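Side-chain contact in thiol transferase (Phanerochaete chrysosporium, PDB 4F0B), which is a Ure2p-class glutathione transferase of a wood-rotting fungus that binds oxidised glutathione and is probably active in glutathione-dependent thiol transfer: residues A[85-88]-A[89-93]. Sequence-based numbering, arbitrary orientation.
Sequences SAIL and LYLAQ
Ile87 and Leu91 lie side by side one turn apart on helix 84-95, the helix that follows the last strand of the thioredoxin-like domain in this glutathione transferase fold. Ile87 CG2 reaches Leu91 CD1 at 3.8 Å. That methyl is anti to the backbone N of Ile87 (chi1 -65°, measured to CG1), which carries it forward along the helix, while Leu91 leans its CG back over the preceding turn, 3.4 Å from Ile87 O. The two form the tightly packed face: both rest on Ile74 of strand 73-76, with Pro22 against Ile87 and Leu25 and Leu26 against Leu91, all from helix 20-33.

Leu89 points to another side of the helix. Its CG leans back to within 3.4 Å of Ser85 O, and its side chain packs on Leu116 and Leu119 of helix 109-139, and on Phe120 of the second subunit. Ser85, whose side chain lies about 6 Å from a bound oxidised glutathione, has its OG hydrogen-bonded to His123 ND1.

Tyr90 swings away from the preceding turn, its CG anti to the backbone N (chi1 -179°), and its hydroxyl is hydrogen-bonded to His76 and to Lys110 of the second subunit. Gln93, partly exposed, marks the looser side: its side chain makes no contact with residues 85-88 and bonds through NE2 to Pro105 O of the second subunit. Four i to i+4 bonds run beneath these groups; in one, Leu91 N meets Ile87 O at 2.9 Å, with an N-H...O angle of 168°.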
# COMPACT_ATOMS: atom_id res chain seq x y z
N SER A 85 -1.28 3.99 -6.22
CA SER A 85 -1.61 2.67 -6.74
C SER A 85 -3.08 2.52 -7.03
O SER A 85 -3.47 1.88 -8.05
CB SER A 85 -1.16 1.61 -5.75
OG SER A 85 0.25 1.75 -5.55
N ALA A 86 -3.93 3.16 -6.21
CA ALA A 86 -5.39 3.11 -6.43
C ALA A 86 -5.75 3.89 -7.70
O ALA A 86 -6.67 3.51 -8.46
CB ALA A 86 -6.15 3.69 -5.21
N ILE A 87 -5.04 4.99 -7.95
CA ILE A 87 -5.24 5.79 -9.18
C ILE A 87 -4.87 4.95 -10.42
O ILE A 87 -5.62 4.92 -11.41
CB ILE A 87 -4.40 7.06 -9.14
CG1 ILE A 87 -4.90 7.98 -8.00
CG2 ILE A 87 -4.48 7.78 -10.50
CD1 ILE A 87 -3.91 9.09 -7.62
N LEU A 88 -3.73 4.24 -10.32
CA LEU A 88 -3.32 3.39 -11.45
C LEU A 88 -4.38 2.33 -11.73
O LEU A 88 -4.75 2.08 -12.88
CB LEU A 88 -1.96 2.74 -11.14
CG LEU A 88 -0.80 3.71 -11.01
CD1 LEU A 88 0.48 2.96 -10.61
CD2 LEU A 88 -0.48 4.44 -12.31
N LEU A 89 -4.86 1.68 -10.68
CA LEU A 89 -5.90 0.65 -10.84
C LEU A 89 -7.20 1.22 -11.42
O LEU A 89 -7.80 0.61 -12.29
CB LEU A 89 -6.17 -0.04 -9.49
CG LEU A 89 -5.00 -0.97 -9.09
CD1 LEU A 89 -5.08 -1.20 -7.60
CD2 LEU A 89 -5.14 -2.28 -9.81
N TYR A 90 -7.63 2.38 -10.93
CA TYR A 90 -8.84 3.01 -11.45
C TYR A 90 -8.72 3.35 -12.93
O TYR A 90 -9.62 3.08 -13.73
CB TYR A 90 -9.10 4.32 -10.70
CG TYR A 90 -10.36 5.01 -11.17
CD1 TYR A 90 -11.60 4.69 -10.61
CD2 TYR A 90 -10.32 5.97 -12.19
CE1 TYR A 90 -12.77 5.31 -11.07
CE2 TYR A 90 -11.48 6.59 -12.65
CZ TYR A 90 -12.71 6.26 -12.09
OH TYR A 90 -13.87 6.89 -12.54
N LEU A 91 -7.61 3.98 -13.30
CA LEU A 91 -7.43 4.38 -14.69
C LEU A 91 -7.34 3.16 -15.58
O LEU A 91 -7.91 3.16 -16.70
CB LEU A 91 -6.18 5.26 -14.84
CG LEU A 91 -6.27 6.67 -14.23
CD1 LEU A 91 -4.91 7.34 -14.29
CD2 LEU A 91 -7.31 7.51 -14.99
N ALA A 92 -6.66 2.13 -15.12
CA ALA A 92 -6.63 0.89 -15.90
C ALA A 92 -8.03 0.31 -16.08
O ALA A 92 -8.39 -0.06 -17.20
CB ALA A 92 -5.69 -0.13 -15.26
N GLN A 93 -8.82 0.26 -15.02
CA GLN A 93 -10.13 -0.36 -15.12
C GLN A 93 -11.03 0.40 -16.09
O GLN A 93 -11.80 -0.20 -16.83
CB GLN A 93 -10.79 -0.47 -13.73
CG GLN A 93 -12.26 -0.97 -13.78
CD GLN A 93 -12.90 -1.15 -12.39
OE1 GLN A 93 -12.39 -0.64 -11.40
NE2 GLN A 93 -14.01 -1.89 -12.33